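Local coordinates for protein EmrA (Aquifex aeolicus, PDB 4TKO) that serves as the periplasmic adaptor of a major facilitator superfamily multidrug efflux pump, probably helping to carry xenobiotics out across the cell envelope, at residues L20-F25 with G244-L250; F25-G29 with K50-Y56; V34-G39 with V230-F234; V116-I120 with L154-R158; K266-K271 with E345-T349. All coordinates share one frame; numbering follows the deposited sequence.

Interaction 1. Residues L20-F25 with G244-L250; sequences LSYLSF and GQPAFAL
S21 and L250 form an antiparallel hydrogen-bonded pair: S21 N donates to L250 O (2.8 Å), and L250 N returns a bond to S21 O (2.7 Å). Further along, L23 N reaches F248 O at 2.8 Å while A247 N gives to L23 O at 2.7 Å. A247 and F248 thus both face L23, a classic beta bulge. Past the bulge, G244 N meets F25 O (2.8 Å). Weaker CA-H...O contacts run between these bonds, with A249 CA 3.3 Å from S21 O. Apolar contacts divide over the two sheet faces. With CG anti to its carbonyl carbon (chi1 -63°), Y22 brings CD1 to 4.1 Å from A249 CB, and L20 CD1 lies over one face of the same ring. On the opposite face of the sheet, L23 CD1 touches L250 CD2 at 4.3 Å, and L48 of strand 47-51 packs against both L23 and F248. The long strand 7-24 also pairs with strands 256-263 and 342-347 of the beta-barrel, so this pairing helps join barrel and barrel-sandwich hybrid. Backbone bonds carry the grip; side chains add a buried apolar layer on the L23 side and a more exposed one round Y22.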
# COMPACT_ATOMS: atom_id res chain seq x y z
N LEU A 20 14.27 2.01 35.18
CA LEU A 20 14.86 2.69 34.04
C LEU A 20 14.63 1.87 32.77
O LEU A 20 14.27 0.69 32.85
CB LEU A 20 16.35 2.95 34.26
CG LEU A 20 17.28 1.77 34.51
CD1 LEU A 20 17.51 0.95 33.24
CD2 LEU A 20 18.61 2.26 35.07
N SER A 21 14.84 2.49 31.62
CA SER A 21 14.59 1.83 30.34
C SER A 21 15.77 1.97 29.42
O SER A 21 16.40 3.02 29.37
CB SER A 21 13.36 2.41 29.66
OG SER A 21 12.30 2.33 30.58
N TYR A 22 16.07 0.90 28.70
CA TYR A 22 17.19 0.90 27.78
C TYR A 22 16.67 1.32 26.41
O TYR A 22 15.62 0.86 26.00
CB TYR A 22 17.87 -0.48 27.76
CG TYR A 22 18.48 -0.87 29.11
CD1 TYR A 22 19.66 -0.27 29.55
CD2 TYR A 22 17.88 -1.82 29.93
CE1 TYR A 22 20.21 -0.60 30.78
CE2 TYR A 22 18.44 -2.17 31.14
CZ TYR A 22 19.59 -1.55 31.57
OH TYR A 22 20.15 -1.88 32.80
N LEU A 23 17.38 2.22 25.73
CA LEU A 23 17.00 2.65 24.39
C LEU A 23 17.94 2.09 23.34
O LEU A 23 19.14 1.98 23.56
CB LEU A 23 16.98 4.17 24.26
CG LEU A 23 16.22 4.86 25.38
CD1 LEU A 23 16.24 6.35 25.16
CD2 LEU A 23 14.81 4.30 25.43
N SER A 24 17.39 1.79 22.18
CA SER A 24 18.17 1.22 21.12
C SER A 24 17.72 1.77 19.76
O SER A 24 16.66 2.36 19.66
CB SER A 24 18.05 -0.31 21.17
OG SER A 24 16.77 -0.68 20.69
N PHE A 25 18.55 1.62 18.74
CA PHE A 25 18.14 1.88 17.36
C PHE A 25 17.40 0.65 16.83
O PHE A 25 17.71 -0.48 17.23
CB PHE A 25 19.35 2.20 16.46
CG PHE A 25 20.10 3.46 16.85
CD1 PHE A 25 21.07 3.42 17.84
CD2 PHE A 25 19.86 4.67 16.20
CE1 PHE A 25 21.77 4.58 18.20
CE2 PHE A 25 20.55 5.81 16.54
CZ PHE A 25 21.51 5.77 17.54
N GLY A 244 18.61 -2.93 18.31
CA GLY A 244 18.15 -3.33 19.61
C GLY A 244 19.19 -3.34 20.70
O GLY A 244 18.87 -3.57 21.86
N GLN A 245 20.41 -3.00 20.36
CA GLN A 245 21.49 -2.93 21.29
C GLN A 245 21.48 -1.62 22.01
O GLN A 245 21.45 -0.61 21.40
CB GLN A 245 22.78 -3.05 20.52
CG GLN A 245 24.03 -2.66 21.26
CD GLN A 245 25.25 -2.56 20.38
OE1 GLN A 245 25.19 -2.86 19.23
NE2 GLN A 245 26.33 -2.14 20.91
N PRO A 246 21.52 -1.68 23.33
CA PRO A 246 21.35 -0.54 24.23
C PRO A 246 22.33 0.61 23.95
O PRO A 246 23.55 0.43 23.91
CB PRO A 246 21.62 -1.15 25.61
CG PRO A 246 21.31 -2.59 25.45
CD PRO A 246 21.79 -2.92 24.07
N ALA A 247 21.78 1.81 23.78
CA ALA A 247 22.54 3.01 23.53
C ALA A 247 22.54 3.94 24.76
O ALA A 247 23.58 4.46 25.14
CB ALA A 247 21.98 3.74 22.30
N PHE A 248 21.36 4.15 25.34
CA PHE A 248 21.23 4.89 26.60
C PHE A 248 20.34 4.16 27.57
O PHE A 248 19.58 3.25 27.19
CB PHE A 248 20.64 6.30 26.40
CG PHE A 248 21.37 7.13 25.38
CD1 PHE A 248 21.17 6.93 24.03
CD2 PHE A 248 22.24 8.12 25.79
CE1 PHE A 248 21.84 7.69 23.10
CE2 PHE A 248 22.92 8.89 24.86
CZ PHE A 248 22.71 8.68 23.52
N ALA A 249 20.41 4.58 28.83
CA ALA A 249 19.38 4.25 29.80
C ALA A 249 18.62 5.52 30.19
O ALA A 249 19.22 6.55 30.49
CB ALA A 249 19.99 3.59 30.99
N LEU A 250 17.29 5.46 30.16
CA LEU A 250 16.47 6.61 30.50
C LEU A 250 15.68 6.33 31.76
O LEU A 250 15.05 5.29 31.88
CB LEU A 250 15.52 6.96 29.38
CG LEU A 250 15.19 8.45 29.28
CD1 LEU A 250 16.46 9.24 29.09
CD2 LEU A 250 14.25 8.68 28.13

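Interaction 2. Residues F25-G29 with K50-Y56; sequences FRVSG and KLDPTYY
L51 lies across one face of the F25 ring. Its CG sits 3.7 Å from the ring centroid and 23° off the normal, a CH-pi contact displaced toward the CE2 and CD2 rim. The two methyls spread over that same face: L51 CD1 is 3.5 Å from F25 CD2, and L51 CD2 is 3.8 Å from F25 CZ. The backbone of K50 comes in at the ring's edge instead. L51 CD1 also reaches back to V27, whose CG2 is 4.3 Å away.

V27 and Y56 point at one another, V27 CG2 lying 3.7 Å from Y56 CE2. Y56 CG is anti to the carbonyl carbon (chi1 -67°), which sends the phenol out from the first turn of its helix to the loop. There Y56 OH donates to S28 O at 2.8 Å, with the oxygen at the edge of the ring, near its plane. One hydroxyl thus ties the loop backbone to the helix start, while D52 weakly caps the same helix through T54 N.

Around this junction of hybrid domain and helical hairpin, helix 202-218 packs K216 on both V27 and Y56, V241 of strand 240-241 touches F25 and L51, and V31 of strand 29-34 backs L51.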
# COMPACT_ATOMS: atom_id res chain seq x y z
N PHE A 25 18.55 1.62 18.74
CA PHE A 25 18.14 1.88 17.36
C PHE A 25 17.40 0.65 16.83
O PHE A 25 17.71 -0.48 17.23
CB PHE A 25 19.35 2.20 16.46
CG PHE A 25 20.10 3.46 16.85
CD1 PHE A 25 21.07 3.42 17.84
CD2 PHE A 25 19.86 4.67 16.20
CE1 PHE A 25 21.77 4.58 18.20
CE2 PHE A 25 20.55 5.81 16.54
CZ PHE A 25 21.51 5.77 17.54
N ARG A 26 16.42 0.86 15.95
CA ARG A 26 15.68 -0.26 15.37
C ARG A 26 16.42 -0.81 14.15
O ARG A 26 16.06 -1.85 13.61
CB ARG A 26 14.25 0.15 15.01
CG ARG A 26 13.48 0.80 16.17
CD ARG A 26 12.06 1.14 15.79
NE ARG A 26 11.39 0.02 15.12
CZ ARG A 26 10.68 0.13 14.00
NH1 ARG A 26 10.52 1.31 13.42
NH2 ARG A 26 10.12 -0.95 13.46
N VAL A 27 17.48 -0.13 13.76
CA VAL A 27 18.37 -0.62 12.72
C VAL A 27 19.82 -0.55 13.22
O VAL A 27 20.13 0.15 14.19
CB VAL A 27 18.24 0.20 11.40
CG1 VAL A 27 16.86 0.06 10.82
CG2 VAL A 27 18.56 1.65 11.64
N SER A 28 20.71 -1.25 12.53
CA SER A 28 22.12 -1.17 12.85
C SER A 28 22.79 -0.07 12.03
O SER A 28 22.23 0.41 11.05
CB SER A 28 22.81 -2.52 12.60
OG SER A 28 22.82 -2.83 11.23
N GLY A 29 23.99 0.33 12.44
CA GLY A 29 24.69 1.36 11.73
C GLY A 29 25.82 1.94 12.54
O GLY A 29 26.09 1.47 13.64
N LYS A 50 22.43 9.72 16.54
CA LYS A 50 22.10 9.54 15.13
C LYS A 50 23.09 8.62 14.44
O LYS A 50 24.29 8.67 14.73
CB LYS A 50 22.04 10.91 14.45
CG LYS A 50 21.95 10.89 12.95
CD LYS A 50 22.81 12.00 12.36
CE LYS A 50 22.12 12.67 11.17
NZ LYS A 50 20.98 13.53 11.62
N LEU A 51 22.59 7.78 13.54
CA LEU A 51 23.44 6.90 12.75
C LEU A 51 23.70 7.47 11.36
O LEU A 51 22.94 8.30 10.86
CB LEU A 51 22.82 5.52 12.64
CG LEU A 51 22.52 4.73 13.94
CD1 LEU A 51 21.90 3.37 13.64
CD2 LEU A 51 23.77 4.56 14.79
N ASP A 52 24.78 7.04 10.73
CA ASP A 52 25.06 7.37 9.34
C ASP A 52 24.06 6.66 8.41
O ASP A 52 24.04 5.43 8.36
CB ASP A 52 26.49 6.98 9.00
CG ASP A 52 26.85 7.23 7.54
OD1 ASP A 52 26.21 8.10 6.91
OD2 ASP A 52 27.79 6.56 7.03
N PRO A 53 23.25 7.42 7.67
CA PRO A 53 22.15 6.80 6.92
C PRO A 53 22.45 6.46 5.46
O PRO A 53 21.57 5.93 4.79
CB PRO A 53 21.07 7.87 6.97
CG PRO A 53 21.86 9.14 6.88
CD PRO A 53 23.21 8.89 7.55
N THR A 54 23.64 6.78 4.96
CA THR A 54 23.87 6.72 3.53
C THR A 54 23.46 5.37 2.95
O THR A 54 22.76 5.31 1.93
CB THR A 54 25.35 7.03 3.18
OG1 THR A 54 26.23 6.26 4.00
CG2 THR A 54 25.64 8.49 3.41
N TYR A 55 23.83 4.28 3.61
CA TYR A 55 23.50 2.94 3.14
C TYR A 55 22.00 2.74 2.95
O TYR A 55 21.56 2.26 1.92
CB TYR A 55 24.03 1.90 4.11
CG TYR A 55 23.80 0.47 3.68
CD1 TYR A 55 22.55 -0.12 3.76
CD2 TYR A 55 24.86 -0.30 3.22
CE1 TYR A 55 22.35 -1.43 3.37
CE2 TYR A 55 24.67 -1.61 2.83
CZ TYR A 55 23.42 -2.17 2.91
OH TYR A 55 23.25 -3.48 2.52
N TYR A 56 21.22 3.08 3.97
CA TYR A 56 19.78 2.91 3.90
C TYR A 56 19.17 3.82 2.85
O TYR A 56 18.12 3.51 2.28
CB TYR A 56 19.13 3.16 5.27
CG TYR A 56 19.51 2.12 6.31
CD1 TYR A 56 19.36 0.77 6.05
CD2 TYR A 56 20.07 2.49 7.53
CE1 TYR A 56 19.73 -0.19 6.98
CE2 TYR A 56 20.43 1.53 8.48
CZ TYR A 56 20.25 0.20 8.20
OH TYR A 56 20.61 -0.76 9.12

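Interaction 3. Residues V34-G39 with V230-F234; sequences VYKDLG and VAKRF
V230 packs closely against the backbone of the loop at D37 to G39, whereas R233, three residues on, makes a looser contact at the surface. On the close side, V230 CB sits 3.4 Å from D37 O, and both V230 methyls lie 3.8 Å from that same oxygen, so the isopropyl group rests against the D37 carbonyl. Next to it G39 N donates to V230 O at 2.8 Å; the bond is nearly straight (168°). F248 and L250 of strand 246-251 touch V230 and help bury it.

The segment 34-39 is the loop between strands 29-34 and 41-42 of the barrel-sandwich hybrid, the lipoyl-like domain of membrane fusion proteins. Here it is fastened to strand 228-233, which carries a classic beta bulge where A231 and K232 both face A249.

On the outer side, R233 starts with CG anti to its backbone N (chi1 170°) and bends at chi3, laying CD 3.7 Å from V34 CG1 and turning NE to D37. The salt bridge is one-pronged: R233 NE meets D37 OD1 at 3.1 Å, in the guanidinium plane but from above the carboxylate plane. With carboxylate and guanidinium planes 70° apart, the two groups do not pair side by side. K36 turns its amine away to a salt bridge with E46.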
# COMPACT_ATOMS: atom_id res chain seq x y z
N VAL A 34 26.23 12.35 18.76
CA VAL A 34 25.59 12.15 20.05
C VAL A 34 25.09 13.48 20.60
O VAL A 34 25.88 14.38 20.87
CB VAL A 34 26.55 11.50 21.05
CG1 VAL A 34 25.83 11.23 22.36
CG2 VAL A 34 27.09 10.22 20.48
N TYR A 35 23.79 13.62 20.75
CA TYR A 35 23.21 14.90 21.11
C TYR A 35 23.00 15.07 22.61
O TYR A 35 22.82 16.19 23.09
CB TYR A 35 21.88 15.08 20.39
CG TYR A 35 22.01 15.00 18.89
CD1 TYR A 35 22.97 15.75 18.22
CD2 TYR A 35 21.20 14.17 18.14
CE1 TYR A 35 23.11 15.67 16.85
CE2 TYR A 35 21.32 14.10 16.76
CZ TYR A 35 22.28 14.85 16.13
OH TYR A 35 22.41 14.78 14.76
N LYS A 36 23.02 13.97 23.34
CA LYS A 36 22.69 13.97 24.76
C LYS A 36 23.74 13.16 25.48
O LYS A 36 24.36 12.30 24.87
CB LYS A 36 21.29 13.40 25.04
CG LYS A 36 20.14 14.32 24.61
CD LYS A 36 20.43 15.76 24.98
CE LYS A 36 19.15 16.59 25.17
NZ LYS A 36 18.55 17.06 23.89
N ASP A 37 23.96 13.44 26.75
CA ASP A 37 24.99 12.73 27.49
C ASP A 37 24.44 12.37 28.85
O ASP A 37 23.33 12.80 29.21
CB ASP A 37 26.27 13.57 27.60
CG ASP A 37 27.51 12.73 27.95
OD1 ASP A 37 27.37 11.56 28.37
OD2 ASP A 37 28.64 13.24 27.79
N LEU A 38 25.19 11.55 29.57
CA LEU A 38 24.88 11.18 30.95
C LEU A 38 24.46 12.40 31.75
O LEU A 38 25.11 13.43 31.69
CB LEU A 38 26.10 10.51 31.59
CG LEU A 38 26.04 10.16 33.08
CD1 LEU A 38 25.21 8.92 33.30
CD2 LEU A 38 27.43 9.96 33.61
N GLY A 39 23.35 12.29 32.47
CA GLY A 39 22.85 13.41 33.24
C GLY A 39 21.87 14.37 32.56
O GLY A 39 21.23 15.18 33.23
N VAL A 230 19.01 10.95 31.36
CA VAL A 230 19.92 9.95 30.84
C VAL A 230 20.78 9.40 31.95
O VAL A 230 21.66 10.06 32.47
CB VAL A 230 20.82 10.51 29.73
CG1 VAL A 230 21.68 9.41 29.18
CG2 VAL A 230 19.97 11.10 28.64
N ALA A 231 20.49 8.15 32.29
CA ALA A 231 21.13 7.45 33.39
C ALA A 231 22.45 6.82 33.00
O ALA A 231 23.33 6.66 33.85
CB ALA A 231 20.18 6.39 33.95
N LYS A 232 22.58 6.46 31.72
CA LYS A 232 23.81 5.86 31.19
C LYS A 232 23.91 6.12 29.69
O LYS A 232 22.90 6.26 29.00
CB LYS A 232 23.86 4.35 31.46
CG LYS A 232 23.88 3.97 32.95
CD LYS A 232 25.15 3.19 33.33
CE LYS A 232 25.42 3.24 34.85
NZ LYS A 232 26.18 4.49 35.24
N ARG A 233 25.14 6.20 29.20
CA ARG A 233 25.38 6.28 27.76
C ARG A 233 26.39 5.22 27.35
O ARG A 233 27.53 5.24 27.79
CB ARG A 233 25.87 7.66 27.35
CG ARG A 233 26.34 7.69 25.91
CD ARG A 233 26.41 9.09 25.35
NE ARG A 233 27.57 9.81 25.85
CZ ARG A 233 28.80 9.69 25.37
NH1 ARG A 233 29.03 8.87 24.36
NH2 ARG A 233 29.80 10.38 25.91
N PHE A 234 25.97 4.31 26.48
CA PHE A 234 26.82 3.18 26.15
C PHE A 234 27.57 3.39 24.86
O PHE A 234 28.39 2.56 24.48
CB PHE A 234 25.99 1.91 26.04
CG PHE A 234 25.28 1.55 27.29
CD1 PHE A 234 25.98 1.11 28.40
CD2 PHE A 234 23.90 1.62 27.36
CE1 PHE A 234 25.31 0.77 29.56
CE2 PHE A 234 23.23 1.27 28.51
CZ PHE A 234 23.93 0.85 29.61

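Interaction 4. Residues V116-I120 with L154-R158; sequences VEEKI and LLHER
I120 keeps CG1 anti to its carbonyl carbon (chi1 -79°) and extends its chain to CD1, which thereby reaches L154, L155 and R158 together. CD1 lies 3.4 Å from L155 CD2, the two side chains meeting at about a right angle, while I120 CG1 passes L154 CB at 3.7 Å, the two side chains running alongside each other in opposing senses. R158 leaves its backbone with CG anti to N (chi1 155°) and bends at chi3, which lays one guanidinium face over I120 CD1, off toward the rim.

V116-I120 lies within helix 102-135; L154-R158 takes in the last turn of helix 141-156 and the first residues beyond it. The two helices follow one another in the chain and run antiparallel as a helical hairpin, the long coiled coil expected of this adaptor family. V116 lies level with R158 and I120 with L154, one helical turn apart. V116 CG1 stands 4.1 Å from R158 CB, and V116 CG2 rests near the side chain of E157. At the margin K119 CB touches L154 CD2 at 3.5 Å.

Beside this apolar strip, E117 OE2 comes to the edge of the R158 guanidinium. A salt bridge from E117 OE2 to R158 NH1 is modelled, but its separation is too short to be trusted in detail.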
# COMPACT_ATOMS: atom_id res chain seq x y z
N VAL A 116 -40.93 -10.01 -59.18
CA VAL A 116 -40.78 -10.84 -60.36
C VAL A 116 -41.45 -12.20 -60.15
O VAL A 116 -42.07 -12.74 -61.07
CB VAL A 116 -39.30 -11.04 -60.72
CG1 VAL A 116 -39.07 -12.40 -61.37
CG2 VAL A 116 -38.82 -9.90 -61.62
N GLU A 117 -41.34 -12.73 -58.94
CA GLU A 117 -41.98 -14.00 -58.63
C GLU A 117 -43.49 -13.87 -58.62
O GLU A 117 -44.21 -14.86 -58.75
CB GLU A 117 -41.48 -14.55 -57.30
CG GLU A 117 -40.47 -15.68 -57.43
CD GLU A 117 -41.09 -16.96 -57.97
OE1 GLU A 117 -42.31 -16.97 -58.26
OE2 GLU A 117 -40.35 -17.97 -58.08
N GLU A 118 -43.98 -12.64 -58.46
CA GLU A 118 -45.41 -12.36 -58.54
C GLU A 118 -45.91 -12.49 -59.98
O GLU A 118 -46.87 -13.20 -60.27
CB GLU A 118 -45.73 -10.97 -58.01
CG GLU A 118 -45.84 -10.91 -56.50
CD GLU A 118 -46.92 -11.83 -55.95
OE1 GLU A 118 -47.95 -11.31 -55.46
OE2 GLU A 118 -46.74 -13.07 -56.00
N LYS A 119 -45.24 -11.76 -60.86
CA LYS A 119 -45.49 -11.83 -62.29
C LYS A 119 -45.41 -13.26 -62.80
O LYS A 119 -46.31 -13.73 -63.49
CB LYS A 119 -44.51 -10.93 -63.04
CG LYS A 119 -44.72 -9.45 -62.80
CD LYS A 119 -43.62 -8.61 -63.42
CE LYS A 119 -43.80 -7.14 -63.03
NZ LYS A 119 -42.88 -6.21 -63.75
N ILE A 120 -44.33 -13.97 -62.46
CA ILE A 120 -44.18 -15.34 -62.95
C ILE A 120 -45.36 -16.22 -62.57
O ILE A 120 -45.72 -17.12 -63.31
CB ILE A 120 -42.88 -15.99 -62.44
CG1 ILE A 120 -41.68 -15.50 -63.25
CG2 ILE A 120 -42.96 -17.50 -62.57
CD1 ILE A 120 -40.37 -16.17 -62.84
N LEU A 154 -39.05 -13.38 -68.00
CA LEU A 154 -39.25 -13.34 -66.56
C LEU A 154 -38.48 -14.45 -65.82
O LEU A 154 -38.05 -14.25 -64.69
CB LEU A 154 -40.74 -13.44 -66.22
CG LEU A 154 -41.54 -12.15 -66.02
CD1 LEU A 154 -41.39 -11.21 -67.20
CD2 LEU A 154 -43.02 -12.46 -65.77
N LEU A 155 -38.30 -15.60 -66.45
CA LEU A 155 -37.71 -16.74 -65.75
C LEU A 155 -36.20 -16.62 -65.64
O LEU A 155 -35.60 -17.11 -64.68
CB LEU A 155 -38.07 -18.06 -66.44
CG LEU A 155 -39.19 -18.86 -65.76
CD1 LEU A 155 -39.28 -20.26 -66.34
CD2 LEU A 155 -39.00 -18.92 -64.26
N HIS A 156 -35.59 -15.97 -66.63
CA HIS A 156 -34.14 -15.84 -66.63
C HIS A 156 -33.74 -14.44 -66.19
O HIS A 156 -32.56 -14.11 -66.07
CB HIS A 156 -33.55 -16.21 -68.00
CG HIS A 156 -33.13 -15.04 -68.83
ND1 HIS A 156 -34.00 -14.37 -69.67
CD2 HIS A 156 -31.93 -14.44 -68.98
CE1 HIS A 156 -33.35 -13.39 -70.28
NE2 HIS A 156 -32.09 -13.41 -69.87
N GLU A 157 -34.74 -13.60 -65.92
CA GLU A 157 -34.49 -12.37 -65.20
C GLU A 157 -34.76 -12.64 -63.72
O GLU A 157 -34.62 -11.77 -62.87
CB GLU A 157 -35.34 -11.21 -65.73
CG GLU A 157 -36.44 -10.73 -64.80
CD GLU A 157 -37.11 -9.45 -65.28
OE1 GLU A 157 -37.26 -9.28 -66.52
OE2 GLU A 157 -37.49 -8.62 -64.42
N ARG A 158 -35.15 -13.88 -63.42
CA ARG A 158 -35.34 -14.32 -62.05
C ARG A 158 -34.04 -14.83 -61.47
O ARG A 158 -33.52 -14.25 -60.52
CB ARG A 158 -36.41 -15.41 -61.95
CG ARG A 158 -36.23 -16.29 -60.72
CD ARG A 158 -37.48 -17.07 -60.36
NE ARG A 158 -37.63 -18.31 -61.13
CZ ARG A 158 -38.53 -19.25 -60.85
NH1 ARG A 158 -39.35 -19.10 -59.82
NH2 ARG A 158 -38.61 -20.35 -61.60

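Interaction 5. Residues K266-K271 with E345-T349; sequences KLKGVK and EIRRT
G269 and R348 bring their backbones together, CA to CA 4.4 Å, where a type I beta turn from L267 to V270 meets the end of strand 342-347 in the beta-barrel domain. V270 N closes the turn on L267 O at 3.2 Å. G269 O then turns to the other segment and accepts from T349 N at 2.9 Å, a bent bond (131°). R348 CA adds a CA-H...O contact to the same oxygen at 3.4 Å. G269 presents no side chain, which lets R348 and T349 lie close over the turn.

Among side chains, R348 does most. Its CG is anti to the carbonyl carbon (chi1 -69°) and the chain is extended from CG to NE, so its methylenes run beside G269 and the guanidinium arrives at K266. There R348 NH2 gives K266 O a weak bond of 3.3 Å, while R348 NH1 has a weak bond to I5 O. K268 NZ stands over one face of the guanidinium, 3.5 Å from R348 NH2; both are donors of like charge, a pairing likely to be unfavourable unless other groups screen it. K266 sends its own amine away, to I9 O. The apolar part is small: V270 CG1 touches I346 CG2 at 4.2 Å, where both residues are buried. At the outer edge, the hydroxyl of T349 is hydrogen-bonded to N274 ND2. K271 NZ stays 4.1 Å from T349 OG1, near it but too far for a bond.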
# COMPACT_ATOMS: atom_id res chain seq x y z
N LYS A 266 20.77 3.73 65.56
CA LYS A 266 19.96 4.93 65.41
C LYS A 266 18.68 4.64 64.65
O LYS A 266 18.14 5.52 64.00
CB LYS A 266 20.74 6.06 64.73
CG LYS A 266 21.81 5.61 63.79
CD LYS A 266 22.41 6.79 63.03
CE LYS A 266 23.34 7.62 63.88
NZ LYS A 266 24.05 8.65 63.05
N LEU A 267 18.19 3.42 64.74
CA LEU A 267 16.96 3.08 64.05
C LEU A 267 15.79 3.03 65.02
O LEU A 267 14.66 2.70 64.63
CB LEU A 267 17.11 1.75 63.32
CG LEU A 267 16.00 1.41 62.31
CD1 LEU A 267 16.61 1.04 60.99
CD2 LEU A 267 15.09 0.30 62.83
N LYS A 268 16.06 3.38 66.27
CA LYS A 268 15.13 3.17 67.39
C LYS A 268 13.66 3.45 67.04
O LYS A 268 12.84 2.52 67.00
CB LYS A 268 15.54 4.04 68.59
CG LYS A 268 17.00 4.52 68.54
CD LYS A 268 17.47 5.01 69.91
CE LYS A 268 18.80 5.77 69.82
NZ LYS A 268 18.59 7.23 69.63
N GLY A 269 13.32 4.70 66.78
CA GLY A 269 11.93 5.07 66.61
C GLY A 269 11.47 5.25 65.18
O GLY A 269 10.43 5.88 64.92
N VAL A 270 12.24 4.70 64.24
CA VAL A 270 11.98 4.85 62.82
C VAL A 270 10.98 3.81 62.29
O VAL A 270 11.00 2.66 62.70
CB VAL A 270 13.27 4.75 62.02
CG1 VAL A 270 12.98 4.78 60.53
CG2 VAL A 270 14.23 5.86 62.40
N LYS A 271 10.14 4.22 61.36
CA LYS A 271 9.05 3.35 60.95
C LYS A 271 8.42 3.78 59.62
O LYS A 271 8.39 4.97 59.28
CB LYS A 271 8.01 3.32 62.07
CG LYS A 271 6.70 2.65 61.71
CD LYS A 271 5.55 3.66 61.75
CE LYS A 271 5.49 4.42 63.08
NZ LYS A 271 4.51 5.53 63.01
N GLU A 345 17.61 13.23 57.26
CA GLU A 345 17.07 13.21 58.61
C GLU A 345 15.73 12.52 58.62
O GLU A 345 14.83 12.91 57.88
CB GLU A 345 16.94 14.63 59.17
CG GLU A 345 18.29 15.34 59.34
CD GLU A 345 18.18 16.69 60.04
OE1 GLU A 345 17.06 17.04 60.45
OE2 GLU A 345 19.21 17.38 60.20
N ILE A 346 15.59 11.48 59.43
CA ILE A 346 14.29 10.80 59.51
C ILE A 346 13.65 11.04 60.87
O ILE A 346 14.32 11.04 61.91
CB ILE A 346 14.41 9.30 59.25
CG1 ILE A 346 15.29 9.03 58.03
CG2 ILE A 346 13.04 8.72 59.00
CD1 ILE A 346 15.42 7.56 57.70
N ARG A 347 12.35 11.18 60.86
CA ARG A 347 11.61 11.46 62.06
C ARG A 347 11.28 10.22 62.88
O ARG A 347 10.63 9.32 62.43
CB ARG A 347 10.34 12.19 61.68
CG ARG A 347 9.43 12.51 62.83
CD ARG A 347 10.12 13.32 63.91
NE ARG A 347 9.37 14.52 64.21
CZ ARG A 347 9.00 14.89 65.42
NH1 ARG A 347 9.31 14.16 66.46
NH2 ARG A 347 8.31 16.00 65.57
N ARG A 348 11.76 10.21 64.12
CA ARG A 348 11.43 9.14 65.06
C ARG A 348 10.02 9.32 65.63
O ARG A 348 9.40 10.37 65.47
CB ARG A 348 12.45 9.10 66.19
CG ARG A 348 13.82 8.64 65.75
CD ARG A 348 14.67 8.34 66.97
NE ARG A 348 15.98 7.81 66.62
CZ ARG A 348 17.09 8.54 66.58
NH1 ARG A 348 17.03 9.84 66.86
NH2 ARG A 348 18.25 7.98 66.25
N THR A 349 9.50 8.29 66.29
CA THR A 349 8.18 8.38 66.91
C THR A 349 8.20 7.83 68.34
O THR A 349 7.33 8.16 69.15
CB THR A 349 7.13 7.62 66.09
OG1 THR A 349 7.24 8.01 64.72
CG2 THR A 349 5.74 7.95 66.61

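Interactions 1 and 3 meet at strands 246-251 and 228-233, neighbours in one sheet, where A249 O and A231 N are 2.7 Å apart. Interaction 1 is mostly backbone pairing over a buried apolar side; interaction 3 is a surface contact whose single salt bridge lies outside a buried valine. Interaction 2 shares F25 with interaction 1 and combines aromatic and aliphatic packing with one phenol hydrogen bond where the hybrid domain passes into the hairpin. Interaction 4, its centre about 107 Å from that of interaction 1, joins helix 102-135 to the end of helix 141-156 through side chains, with no backbone hydrogen bond between them. Interaction 5 reaches the sheet of interaction 1 through strand 342-347; it is rich in lysine and arginine, with one close like-charge pair.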